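Local coordinates for endoglucanase (Clostridium thermocellum, PDB 2YIK), which probably hydrolyses internal beta-1,4-glucosidic linkages of cellulose, at residues 438-443 with 472-477; 445-450 with 493-498; 225-230 with 287-292; 390-395 with 477-482; 48-53 with 497-502. All blocks are in the same frame, centred on the assembly; numbering follows the deposited sequence.

From the N terminus, contact 5 spans the longest distance: helix 49-54 meets the start of helix 499-516, closing a loop of 443 residues round most of the domain. Contact 3 nests inside it, where helix 216-233 packs on helix 279-293; it closes before contacts 4, 1 and 2 open and lies about 23 Å, centre to centre, from contact 5. Contact 4, also inside contact 5, then sets the start of helix 392-408 on the loop at 477-482, with contact 1 nested within it and sharing Gly477. Contact 2 crosses contacts 1 and 4, its segments alternating with theirs, and shares Val497 and Ala498 with contact 5. Contacts 1, 2, 4 and 5 form one touching cluster.

Contact 1: residues 438-443 with 472-477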
# COMPACT_ATOMS: atom_id res chain seq x y z
N TYR A 438 -6.85 0.89 19.13
CA TYR A 438 -6.33 1.84 18.16
C TYR A 438 -6.93 1.76 16.76
O TYR A 438 -6.46 2.41 15.83
CB TYR A 438 -4.81 1.71 18.13
CG TYR A 438 -4.17 2.20 19.42
CD1 TYR A 438 -4.01 3.57 19.65
CD2 TYR A 438 -3.78 1.31 20.43
CE1 TYR A 438 -3.48 4.04 20.84
CE2 TYR A 438 -3.25 1.78 21.64
CZ TYR A 438 -3.10 3.15 21.84
OH TYR A 438 -2.57 3.62 23.01
N VAL A 439 -7.98 0.96 16.62
CA VAL A 439 -8.71 0.80 15.36
C VAL A 439 -10.02 1.54 15.63
O VAL A 439 -10.82 1.09 16.46
CB VAL A 439 -9.00 -0.69 15.10
CG1 VAL A 439 -9.79 -0.87 13.81
CG2 VAL A 439 -7.69 -1.46 15.02
N VAL A 440 -10.26 2.67 14.97
CA VAL A 440 -11.48 3.39 15.29
C VAL A 440 -12.79 2.69 14.91
O VAL A 440 -12.88 2.02 13.88
CB VAL A 440 -11.45 4.88 14.75
CG1 VAL A 440 -10.23 5.11 13.89
CG2 VAL A 440 -12.73 5.22 14.03
N GLY A 441 -13.77 2.82 15.80
CA GLY A 441 -15.09 2.23 15.59
C GLY A 441 -15.22 0.74 15.89
O GLY A 441 -16.32 0.20 15.88
N TYR A 442 -14.10 0.09 16.18
CA TYR A 442 -14.10 -1.34 16.46
C TYR A 442 -14.73 -1.73 17.78
O TYR A 442 -15.37 -2.78 17.89
CB TYR A 442 -12.66 -1.86 16.44
CG TYR A 442 -12.51 -3.36 16.64
CD1 TYR A 442 -12.68 -4.24 15.57
CD2 TYR A 442 -12.19 -3.89 17.89
CE1 TYR A 442 -12.52 -5.61 15.74
CE2 TYR A 442 -12.04 -5.27 18.07
CZ TYR A 442 -12.20 -6.12 16.99
OH TYR A 442 -12.02 -7.47 17.14
N SER A 443 -14.57 -0.88 18.78
CA SER A 443 -15.08 -1.18 20.11
C SER A 443 -15.43 0.10 20.86
O SER A 443 -15.11 1.19 20.40
CB SER A 443 -13.99 -1.96 20.86
OG SER A 443 -14.48 -2.50 22.08
N TYR A 472 -14.73 3.93 10.56
CA TYR A 472 -14.57 2.50 10.86
C TYR A 472 -13.33 1.85 10.27
O TYR A 472 -13.02 2.03 9.09
CB TYR A 472 -15.80 1.72 10.37
CG TYR A 472 -17.05 1.94 11.19
CD1 TYR A 472 -17.18 1.38 12.46
CD2 TYR A 472 -18.10 2.71 10.69
CE1 TYR A 472 -18.31 1.59 13.22
CE2 TYR A 472 -19.25 2.94 11.45
CZ TYR A 472 -19.35 2.37 12.71
OH TYR A 472 -20.49 2.56 13.46
N GLY A 473 -12.61 1.10 11.10
CA GLY A 473 -11.44 0.37 10.65
C GLY A 473 -10.11 1.08 10.49
O GLY A 473 -9.11 0.43 10.17
N ALA A 474 -10.08 2.38 10.71
CA ALA A 474 -8.83 3.12 10.58
C ALA A 474 -7.88 2.77 11.73
O ALA A 474 -8.29 2.75 12.89
CB ALA A 474 -9.10 4.62 10.56
N LEU A 475 -6.62 2.49 11.40
CA LEU A 475 -5.60 2.18 12.40
C LEU A 475 -4.79 3.45 12.54
O LEU A 475 -4.08 3.85 11.61
CB LEU A 475 -4.70 1.04 11.93
CG LEU A 475 -3.48 0.71 12.80
CD1 LEU A 475 -3.93 0.18 14.15
CD2 LEU A 475 -2.61 -0.32 12.09
N VAL A 476 -4.89 4.11 13.69
CA VAL A 476 -4.15 5.35 13.90
C VAL A 476 -2.66 5.11 14.16
O VAL A 476 -2.23 3.98 14.41
CB VAL A 476 -4.76 6.14 15.06
CG1 VAL A 476 -6.23 6.43 14.77
CG2 VAL A 476 -4.60 5.36 16.36
N GLY A 477 -1.88 6.19 14.08
CA GLY A 477 -0.45 6.10 14.30
C GLY A 477 -0.08 5.16 15.44
O GLY A 477 0.85 4.37 15.32
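Val440 lays CG1 against the methyl of Ala474, with 3.6 Å between Val440 CG1 and Ala474 CB, and Val440 CG1 also approaches Val476 CG1. The backbones beneath run in opposite senses, their end-to-end directions 163° apart. Val439 and Leu475 are the non-hydrogen-bonded pair, flanked by two bonds: Val440 N to Ala474 O at 2.9 Å, and Val476 N to Tyr438 O at 3.2 Å, the latter arriving nearly along the C=O axis. A third bond, Gly473 N to Val440 O at 2.9 Å, continues the pairing into the type II turn from Val439 to Tyr442. Between the flanking bonds, CA-H...O contacts fill the middle; Val439 CA lies 3.2 Å from Ala474 O. At one end, Val476 CG2 meets the edge of the Tyr438 ring in its plane, 3.8 Å from Tyr438 CD1. At the other, the Tyr472 ring turns its edge to Gly441 O. Helix 499-516 meets Leu475 and Val439 through Phe505, and Val476 approaches the predicted active-site His451. Three N-H to O=C bonds thus satisfy the groups they pair, Val439 O takes Ser446 OG as its partner, and the side chains supply apolar cover: a single antiparallel bridge between two irregular loops.

Contact 2: residues 445-450 with 493-498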
# COMPACT_ATOMS: atom_id res chain seq x y z
N ASN A 445 -14.10 1.11 23.42
CA ASN A 445 -12.86 1.70 23.90
C ASN A 445 -11.87 2.10 22.80
O ASN A 445 -10.69 2.27 23.06
CB ASN A 445 -12.15 0.75 24.88
CG ASN A 445 -11.81 -0.59 24.26
OD1 ASN A 445 -10.76 -1.17 24.56
ND2 ASN A 445 -12.70 -1.09 23.41
N SER A 446 -12.37 2.26 21.57
CA SER A 446 -11.53 2.66 20.43
C SER A 446 -11.29 4.17 20.40
O SER A 446 -12.07 4.94 20.96
CB SER A 446 -12.21 2.26 19.11
OG SER A 446 -12.36 0.86 19.00
N VAL A 447 -10.21 4.60 19.75
CA VAL A 447 -9.94 6.02 19.62
C VAL A 447 -11.13 6.59 18.83
O VAL A 447 -11.69 5.91 17.97
CB VAL A 447 -8.62 6.30 18.86
CG1 VAL A 447 -7.44 5.92 19.73
CG2 VAL A 447 -8.58 5.50 17.58
N LYS A 448 -11.51 7.83 19.12
CA LYS A 448 -12.66 8.43 18.47
C LYS A 448 -12.40 9.71 17.69
O LYS A 448 -13.29 10.20 17.01
CB LYS A 448 -13.75 8.70 19.52
CG LYS A 448 -14.21 7.43 20.22
CD LYS A 448 -14.86 7.73 21.56
CE LYS A 448 -15.49 6.47 22.17
NZ LYS A 448 -14.49 5.40 22.46
N TYR A 449 -11.18 10.23 17.76
CA TYR A 449 -10.87 11.48 17.06
C TYR A 449 -9.75 11.40 16.03
O TYR A 449 -8.78 12.16 16.11
CB TYR A 449 -10.53 12.56 18.08
CG TYR A 449 -11.66 12.88 19.02
CD1 TYR A 449 -11.90 12.10 20.15
CD2 TYR A 449 -12.52 13.95 18.76
CE1 TYR A 449 -12.97 12.37 20.99
CE2 TYR A 449 -13.59 14.23 19.60
CZ TYR A 449 -13.81 13.44 20.71
OH TYR A 449 -14.89 13.71 21.53
N PRO A 450 -9.86 10.50 15.04
CA PRO A 450 -8.78 10.42 14.05
C PRO A 450 -8.55 11.74 13.29
O PRO A 450 -9.48 12.54 13.10
CB PRO A 450 -9.22 9.27 13.13
CG PRO A 450 -10.73 9.22 13.31
CD PRO A 450 -10.90 9.47 14.79
N ILE A 493 0.28 13.23 14.93
CA ILE A 493 1.31 12.20 14.97
C ILE A 493 0.70 10.87 15.41
O ILE A 493 0.73 9.88 14.67
CB ILE A 493 2.45 12.57 15.95
CG1 ILE A 493 3.24 13.75 15.41
CG2 ILE A 493 3.38 11.37 16.15
CD1 ILE A 493 3.82 13.50 14.03
N TYR A 494 0.12 10.87 16.60
CA TYR A 494 -0.45 9.66 17.14
C TYR A 494 -1.85 9.31 16.64
O TYR A 494 -2.27 8.17 16.77
CB TYR A 494 -0.37 9.75 18.66
CG TYR A 494 1.09 9.89 19.07
CD1 TYR A 494 1.97 8.80 18.98
CD2 TYR A 494 1.61 11.13 19.44
CE1 TYR A 494 3.33 8.94 19.24
CE2 TYR A 494 2.99 11.29 19.70
CZ TYR A 494 3.84 10.19 19.60
OH TYR A 494 5.19 10.32 19.84
N ASN A 495 -2.55 10.27 16.04
CA ASN A 495 -3.89 10.01 15.51
C ASN A 495 -3.97 10.11 13.98
O ASN A 495 -5.06 10.17 13.41
CB ASN A 495 -4.94 10.92 16.16
CG ASN A 495 -5.83 10.16 17.14
OD1 ASN A 495 -6.79 10.71 17.69
ND2 ASN A 495 -5.51 8.89 17.36
N GLU A 496 -2.81 10.13 13.34
CA GLU A 496 -2.72 10.17 11.88
C GLU A 496 -3.28 8.85 11.34
O GLU A 496 -3.16 7.80 11.98
CB GLU A 496 -1.26 10.32 11.47
CG GLU A 496 -0.93 10.00 10.01
CD GLU A 496 -1.35 11.09 9.05
OE1 GLU A 496 -2.25 11.89 9.38
OE2 GLU A 496 -0.77 11.15 7.94
N VAL A 497 -3.92 8.92 10.17
CA VAL A 497 -4.48 7.74 9.50
C VAL A 497 -4.05 7.84 8.03
O VAL A 497 -3.89 8.95 7.50
CB VAL A 497 -6.02 7.70 9.57
CG1 VAL A 497 -6.47 7.53 11.01
CG2 VAL A 497 -6.61 8.97 8.97
N ALA A 498 -3.85 6.71 7.36
CA ALA A 498 -3.44 6.75 5.96
C ALA A 498 -3.59 5.43 5.24
O ALA A 498 -3.67 4.37 5.87
CB ALA A 498 -1.98 7.22 5.86
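With chi1 at -65°, Val497 holds CG1 anti to its carbonyl carbon and beside its backbone N, a setting that places this methyl against Pro450 CB, with 3.9 Å from Val497 CG1 to Pro450 CB. Asn495 has a less usual torsion: chi1 of -107° lies between staggered positions and swings the amide toward the main chain of Tyr449, whose O lies 3.7 Å from Asn495 CG. The backbone O of Asn495 lies 3.8 Å from Pro450 CA. Val447, its CB directed at the other segment, borders the same amide. Only 196 Å² is buried, so the evidence is for a few directed touches rather than a broad interface. Asp487 accepts from the backbone N atoms of Lys448 and Tyr449, and Lys448 NZ bonds back to Ser446 O at 2.9 Å. Asn495 is also joined by a backbone hydrogen bond to His451, the predicted active-site residue, which follows Pro450 directly. The contact thus lies between two loops, one running into the short helix 453-456 and the other delivering Ala498 to the N-cap position of helix 499-516.

Contact 3: residues 225-230 with 287-292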
# COMPACT_ATOMS: atom_id res chain seq x y z
N SER A 225 2.07 -3.50 -8.10
CA SER A 225 0.65 -3.56 -7.76
C SER A 225 -0.18 -4.20 -8.87
O SER A 225 -1.05 -5.03 -8.61
CB SER A 225 0.11 -2.15 -7.49
OG SER A 225 -1.26 -2.21 -7.13
N LEU A 226 0.08 -3.79 -10.11
CA LEU A 226 -0.63 -4.33 -11.26
C LEU A 226 -0.32 -5.80 -11.48
O LEU A 226 -1.19 -6.56 -11.90
CB LEU A 226 -0.31 -3.50 -12.50
CG LEU A 226 -0.98 -2.13 -12.46
CD1 LEU A 226 -0.33 -1.18 -13.45
CD2 LEU A 226 -2.46 -2.30 -12.75
N ALA A 227 0.92 -6.21 -11.22
CA ALA A 227 1.30 -7.61 -11.37
C ALA A 227 0.56 -8.42 -10.30
O ALA A 227 0.11 -9.53 -10.56
CB ALA A 227 2.81 -7.78 -11.21
N ILE A 228 0.43 -7.85 -9.11
CA ILE A 228 -0.29 -8.49 -8.02
C ILE A 228 -1.77 -8.58 -8.39
O ILE A 228 -2.44 -9.57 -8.07
CB ILE A 228 -0.12 -7.70 -6.70
CG1 ILE A 228 1.34 -7.81 -6.23
CG2 ILE A 228 -1.09 -8.21 -5.63
CD1 ILE A 228 1.70 -6.88 -5.11
N ASN A 229 -2.28 -7.55 -9.07
CA ASN A 229 -3.68 -7.51 -9.49
C ASN A 229 -3.93 -8.69 -10.44
O ASN A 229 -4.97 -9.35 -10.37
CB ASN A 229 -4.00 -6.19 -10.19
CG ASN A 229 -5.45 -5.76 -10.00
OD1 ASN A 229 -6.07 -5.20 -10.92
ND2 ASN A 229 -5.99 -6.01 -8.82
N TYR A 230 -2.97 -8.94 -11.32
CA TYR A 230 -3.08 -10.05 -12.24
C TYR A 230 -3.17 -11.33 -11.42
O TYR A 230 -4.07 -12.16 -11.64
CB TYR A 230 -1.87 -10.13 -13.17
CG TYR A 230 -1.69 -11.49 -13.81
CD1 TYR A 230 -2.42 -11.86 -14.94
CD2 TYR A 230 -0.84 -12.43 -13.24
CE1 TYR A 230 -2.30 -13.15 -15.49
CE2 TYR A 230 -0.72 -13.71 -13.77
CZ TYR A 230 -1.45 -14.06 -14.89
OH TYR A 230 -1.29 -15.32 -15.42
N ALA A 287 10.08 -9.33 -8.95
CA ALA A 287 9.74 -10.59 -8.30
C ALA A 287 8.29 -10.98 -8.60
O ALA A 287 8.01 -12.13 -8.92
CB ALA A 287 9.94 -10.49 -6.79
N TRP A 288 7.38 -10.02 -8.48
CA TRP A 288 5.98 -10.29 -8.75
C TRP A 288 5.74 -10.62 -10.22
O TRP A 288 4.88 -11.45 -10.54
CB TRP A 288 5.10 -9.10 -8.35
CG TRP A 288 4.81 -9.06 -6.89
CD1 TRP A 288 5.39 -8.23 -5.96
CD2 TRP A 288 3.89 -9.89 -6.18
NE1 TRP A 288 4.87 -8.50 -4.71
CE2 TRP A 288 3.95 -9.50 -4.82
CE3 TRP A 288 3.01 -10.91 -6.56
CZ2 TRP A 288 3.16 -10.12 -3.83
CZ3 TRP A 288 2.23 -11.52 -5.58
CH2 TRP A 288 2.31 -11.12 -4.23
N LEU A 289 6.48 -9.97 -11.11
CA LEU A 289 6.33 -10.23 -12.53
C LEU A 289 6.85 -11.63 -12.88
O LEU A 289 6.34 -12.26 -13.81
CB LEU A 289 7.05 -9.16 -13.35
CG LEU A 289 6.23 -7.87 -13.49
CD1 LEU A 289 7.10 -6.73 -13.96
CD2 LEU A 289 5.07 -8.11 -14.46
N TYR A 290 7.85 -12.12 -12.15
CA TYR A 290 8.35 -13.46 -12.44
C TYR A 290 7.28 -14.44 -11.97
O TYR A 290 6.99 -15.42 -12.65
CB TYR A 290 9.66 -13.77 -11.71
CG TYR A 290 10.15 -15.18 -11.99
CD1 TYR A 290 10.81 -15.49 -13.18
CD2 TYR A 290 9.88 -16.21 -11.09
CE1 TYR A 290 11.20 -16.81 -13.47
CE2 TYR A 290 10.26 -17.53 -11.37
CZ TYR A 290 10.92 -17.82 -12.56
OH TYR A 290 11.29 -19.12 -12.82
N LEU A 291 6.69 -14.14 -10.82
CA LEU A 291 5.64 -14.98 -10.25
C LEU A 291 4.47 -15.06 -11.24
O LEU A 291 3.87 -16.12 -11.41
CB LEU A 291 5.19 -14.39 -8.91
CG LEU A 291 4.61 -15.30 -7.82
CD1 LEU A 291 5.52 -16.50 -7.60
CD2 LEU A 291 4.46 -14.49 -6.52
N ALA A 292 4.18 -13.95 -11.89
CA ALA A 292 3.08 -13.88 -12.84
C ALA A 292 3.35 -14.48 -14.21
O ALA A 292 2.46 -15.04 -14.85
CB ALA A 292 2.64 -12.42 -13.02
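Ile228 and Trp288 form the tight half of this contact, in which two helices of the (alpha/alpha)6 barrel characteristic of family 9 lie side by side. Their short segments run in nearly the same direction, 25° apart, with the axes 8.7 Å from each other at closest approach. Ile228 CG1 sits over the face of the indole as a CH-pi contact, 3.4 Å from the centroid of the six-membered ring and 16° off its normal; the nearest ring atom, Trp288 CD2, is 3.3 Å from Ile228 CG1. Chi1 of -69° sets Ile228 CG1 beside its own backbone N, and the extended chain beyond carries CD1 on toward the pyrrole part of the indole, 3.5 Å from Trp288 CE2. Next to this pair, Ala227 presents its small methyl where the backbones come closest: Ala227 CB lies 3.9 Å from Trp288 CB and 4.0 Å from Leu289 CD2. This half is walled in further: Trp284 and Tyr139 meet the indole edge-to-face, Ile328 of helix 322-336 touches it, and Leu289 reaches Phe252 of helix 238-257.

The other half differs in exposure. Tyr230 is partly exposed and meets a single residue of the facing helix: its ring leans obliquely on the methyl of Ala292, with Tyr230 CD2 3.5 Å from Ala292 CB. No hydrogen bond joins the two segments, consistent with a contact that rests mainly on the fit of apolar groups, in which the small side chain of Ala227 probably allows the close backbone approach.

Contact 4: residues 390-395 with 477-482; sequences WGSARY and GGPDAS
The N terminus of helix 392-408 is the element engaged here: Gly391 occupies its N-cap position, and the carbonyl of Gly477, from the loop at 477-482, supplies an acceptor to the first turn. Gly477 O takes a nearly straight bond from Ala393 N at 3.0 Å, with an N-H...O angle of 167° and the donor tilted 22° from the carbonyl plane. Ser392 OG lies 3.3 Å from the same Gly477 O, a weak and unsettled bond at best, since that hydroxyl is also hydrogen-bonded to Tyr384 OH. The partial negative charge of a carbonyl O would be expected to suit the helix N terminus. Gly478 follows close by, its CA 4.1 Å from Ser392 OG, at a phi of 114° that is easily adopted where no side chain is present. Pro479 borders the serine too, and Asp480 folds the loop into an Asx turn through Ser482 N. Within the helix start, Gly391 O is gripped twice, by Tyr395 N and by Arg394 NE, the latter in plane on a lone pair. Arg394 NH2 reaches Trp390 O at 2.7 Å, while Tyr395 CZ lies 3.6 Å above the guanidinium plane of Arg394, over its centre.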
# COMPACT_ATOMS: atom_id res chain seq x y z
N TRP A 390 6.54 7.79 14.53
CA TRP A 390 5.72 8.15 13.38
C TRP A 390 5.13 6.91 12.72
O TRP A 390 5.77 6.25 11.90
CB TRP A 390 6.55 8.99 12.41
CG TRP A 390 7.15 10.20 13.11
CD1 TRP A 390 6.53 11.39 13.37
CD2 TRP A 390 8.46 10.29 13.69
NE1 TRP A 390 7.38 12.22 14.08
CE2 TRP A 390 8.57 11.57 14.29
CE3 TRP A 390 9.56 9.41 13.76
CZ2 TRP A 390 9.74 11.99 14.95
CZ3 TRP A 390 10.71 9.84 14.43
CH2 TRP A 390 10.79 11.11 15.01
N GLY A 391 3.89 6.59 13.10
CA GLY A 391 3.21 5.44 12.56
C GLY A 391 3.80 4.14 13.06
O GLY A 391 4.16 3.27 12.27
N SER A 392 3.90 4.02 14.38
CA SER A 392 4.45 2.80 14.97
C SER A 392 3.56 1.61 14.64
O SER A 392 4.07 0.51 14.40
CB SER A 392 4.58 2.95 16.49
OG SER A 392 3.32 3.04 17.13
N ALA A 393 2.24 1.82 14.62
CA ALA A 393 1.28 0.76 14.32
C ALA A 393 1.43 0.25 12.89
O ALA A 393 1.25 -0.93 12.60
CB ALA A 393 -0.14 1.26 14.55
N ARG A 394 1.75 1.18 12.00
CA ARG A 394 1.94 0.87 10.59
C ARG A 394 3.14 -0.07 10.42
O ARG A 394 3.10 -1.01 9.62
CB ARG A 394 2.13 2.18 9.82
CG ARG A 394 2.74 2.07 8.45
CD ARG A 394 4.22 2.38 8.52
NE ARG A 394 4.48 3.64 9.21
CZ ARG A 394 4.92 4.74 8.62
NH1 ARG A 394 5.17 4.77 7.32
NH2 ARG A 394 5.16 5.82 9.35
N TYR A 395 4.19 0.16 11.20
CA TYR A 395 5.38 -0.69 11.15
C TYR A 395 5.12 -2.03 11.83
O TYR A 395 5.50 -3.09 11.32
CB TYR A 395 6.56 -0.02 11.85
CG TYR A 395 7.05 1.24 11.19
CD1 TYR A 395 7.38 1.25 9.84
CD2 TYR A 395 7.25 2.41 11.93
CE1 TYR A 395 7.90 2.38 9.23
CE2 TYR A 395 7.78 3.56 11.33
CZ TYR A 395 8.11 3.53 9.98
OH TYR A 395 8.65 4.63 9.37
N GLY A 477 -1.88 6.19 14.08
CA GLY A 477 -0.45 6.10 14.30
C GLY A 477 -0.08 5.16 15.44
O GLY A 477 0.85 4.37 15.32
N GLY A 478 -0.80 5.27 16.55
CA GLY A 478 -0.53 4.40 17.68
C GLY A 478 -0.01 5.12 18.90
O GLY A 478 0.09 6.35 18.90
N PRO A 479 0.33 4.38 19.96
CA PRO A 479 0.84 4.96 21.20
C PRO A 479 2.30 5.38 21.07
O PRO A 479 2.97 5.04 20.09
CB PRO A 479 0.64 3.83 22.21
CG PRO A 479 0.92 2.60 21.37
CD PRO A 479 0.19 2.91 20.08
N ASP A 480 2.79 6.14 22.05
CA ASP A 480 4.19 6.56 22.01
C ASP A 480 5.04 5.49 22.70
O ASP A 480 4.53 4.42 23.02
CB ASP A 480 4.40 7.94 22.66
CG ASP A 480 3.91 8.01 24.10
OD1 ASP A 480 3.94 6.98 24.83
OD2 ASP A 480 3.53 9.11 24.53
N ALA A 481 6.32 5.77 22.91
CA ALA A 481 7.22 4.80 23.53
C ALA A 481 6.85 4.43 24.95
O ALA A 481 7.33 3.43 25.48
CB ALA A 481 8.65 5.33 23.48
N SER A 482 5.98 5.23 25.57
CA SER A 482 5.58 4.98 26.96
C SER A 482 4.11 4.54 27.04
O SER A 482 3.46 4.71 28.09
CB SER A 482 5.79 6.27 27.78
OG SER A 482 7.18 6.51 28.06

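Contact 5: residues 48-53 with 497-502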
# COMPACT_ATOMS: atom_id res chain seq x y z
N MET A 48 -10.91 -2.71 6.06
CA MET A 48 -11.05 -2.19 4.70
C MET A 48 -11.89 -0.94 4.56
O MET A 48 -11.75 -0.20 3.58
CB MET A 48 -11.57 -3.28 3.76
CG MET A 48 -10.53 -4.35 3.50
SD MET A 48 -11.08 -5.74 2.50
CE MET A 48 -11.76 -6.78 3.73
N PHE A 49 -12.75 -0.67 5.54
CA PHE A 49 -13.61 0.50 5.46
C PHE A 49 -12.86 1.82 5.43
O PHE A 49 -13.42 2.84 5.02
CB PHE A 49 -14.64 0.49 6.58
CG PHE A 49 -15.79 -0.41 6.30
CD1 PHE A 49 -16.91 0.06 5.61
CD2 PHE A 49 -15.74 -1.75 6.65
CE1 PHE A 49 -17.95 -0.80 5.27
CE2 PHE A 49 -16.76 -2.62 6.32
CZ PHE A 49 -17.88 -2.14 5.63
N PHE A 50 -11.60 1.82 5.85
CA PHE A 50 -10.84 3.06 5.81
C PHE A 50 -10.66 3.44 4.35
O PHE A 50 -10.65 4.61 4.00
CB PHE A 50 -9.44 2.91 6.42
CG PHE A 50 -8.60 4.15 6.27
CD1 PHE A 50 -8.86 5.28 7.03
CD2 PHE A 50 -7.58 4.20 5.32
CE1 PHE A 50 -8.14 6.45 6.83
CE2 PHE A 50 -6.85 5.36 5.11
CZ PHE A 50 -7.12 6.49 5.88
N TYR A 51 -10.53 2.44 3.49
CA TYR A 51 -10.34 2.71 2.08
C TYR A 51 -11.60 3.33 1.48
O TYR A 51 -11.51 4.23 0.65
CB TYR A 51 -9.90 1.44 1.37
CG TYR A 51 -8.51 1.04 1.81
CD1 TYR A 51 -7.40 1.82 1.46
CD2 TYR A 51 -8.31 -0.04 2.67
CE1 TYR A 51 -6.13 1.53 1.95
CE2 TYR A 51 -7.04 -0.34 3.17
CZ TYR A 51 -5.96 0.46 2.82
OH TYR A 51 -4.72 0.20 3.35
N ASP A 52 -12.77 2.87 1.92
CA ASP A 52 -14.01 3.44 1.42
C ASP A 52 -14.07 4.92 1.79
O ASP A 52 -14.59 5.74 1.03
CB ASP A 52 -15.23 2.74 2.02
CG ASP A 52 -15.30 1.28 1.63
OD1 ASP A 52 -14.32 0.55 1.89
OD2 ASP A 52 -16.34 0.86 1.07
N ALA A 53 -13.53 5.26 2.96
CA ALA A 53 -13.54 6.64 3.43
C ALA A 53 -12.59 7.55 2.65
O ALA A 53 -12.74 8.77 2.69
CB ALA A 53 -13.20 6.69 4.92
N VAL A 497 -3.92 8.92 10.17
CA VAL A 497 -4.48 7.74 9.50
C VAL A 497 -4.05 7.84 8.03
O VAL A 497 -3.89 8.95 7.50
CB VAL A 497 -6.02 7.70 9.57
CG1 VAL A 497 -6.47 7.53 11.01
CG2 VAL A 497 -6.61 8.97 8.97
N ALA A 498 -3.85 6.71 7.36
CA ALA A 498 -3.44 6.75 5.96
C ALA A 498 -3.59 5.43 5.24
O ALA A 498 -3.67 4.37 5.87
CB ALA A 498 -1.98 7.22 5.86
N ILE A 499 -3.63 5.48 3.91
CA ILE A 499 -3.77 4.26 3.15
C ILE A 499 -2.58 3.32 3.39
O ILE A 499 -2.75 2.11 3.42
CB ILE A 499 -3.99 4.53 1.62
CG1 ILE A 499 -2.92 5.47 1.04
CG2 ILE A 499 -5.36 5.15 1.42
CD1 ILE A 499 -1.57 4.81 0.82
N ASP A 500 -1.39 3.87 3.62
CA ASP A 500 -0.24 3.01 3.87
C ASP A 500 -0.31 2.42 5.28
O ASP A 500 0.17 1.32 5.51
CB ASP A 500 1.10 3.75 3.64
CG ASP A 500 1.54 4.58 4.83
OD1 ASP A 500 1.08 5.73 4.96
OD2 ASP A 500 2.36 4.08 5.64
N TYR A 501 -0.94 3.14 6.20
CA TYR A 501 -1.09 2.68 7.59
C TYR A 501 -1.97 1.44 7.68
O TYR A 501 -1.68 0.51 8.43
CB TYR A 501 -1.72 3.77 8.45
CG TYR A 501 -0.77 4.81 9.01
CD1 TYR A 501 0.40 5.15 8.33
CD2 TYR A 501 -1.10 5.52 10.16
CE1 TYR A 501 1.22 6.18 8.80
CE2 TYR A 501 -0.30 6.54 10.63
CZ TYR A 501 0.86 6.88 9.95
OH TYR A 501 1.60 7.94 10.40
N ASN A 502 -3.06 1.43 6.91
CA ASN A 502 -4.00 0.32 6.92
C ASN A 502 -3.63 -0.84 6.00
O ASN A 502 -4.17 -1.94 6.14
CB ASN A 502 -5.41 0.82 6.57
CG ASN A 502 -6.26 1.12 7.80
OD1 ASN A 502 -7.33 0.52 8.00
ND2 ASN A 502 -5.79 2.03 8.63
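Phe50 and Tyr51, consecutive residues of helix 49-54, reach into the first turn of helix 499-516, so that helices from the two ends of the sequence of the family 9 (alpha/alpha)6-barrel domain meet. The two rings are used differently. Phe50, its CG anti to the backbone N at a chi1 of 175°, extends toward the segment where the loop becomes helix. Its edge faces Ile499 N, which lies near the ring plane, 3.4 Å from Phe50 CE2; Ala498 C is an oblique neighbour, 3.3 Å from the same Phe50 CE2. At the other meta carbon, Phe50 CE1 meets Val497 CG2 at 3.6 Å, this being the second methyl of a valine whose CG1 is turned to another loop. Further back, the Phe50 ring and the Asn502 amide are turned only 28° from one another, and Phe50 CB lies 3.9 Å from Asn502 CG.

Tyr51 stands across Ile499 at about a right angle, with Tyr51 CE1 3.7 Å from Ile499 CB. Tyr51 and Asn502 instead run alongside one another in opposing senses, ring and amide planes 84° apart, and Asn502 CB comes within 3.4 Å of Tyr51 OH. Helices 124-140 and 151-167 complete the surroundings of Tyr51 through Val134 and Ile157, while Ala474 touches Phe50. The contact is buried, and one polar link crosses it. The hydroxyl Tyr51 OH donates to Ile499 O at 2.7 Å, lying in the carbonyl plane on a lone pair.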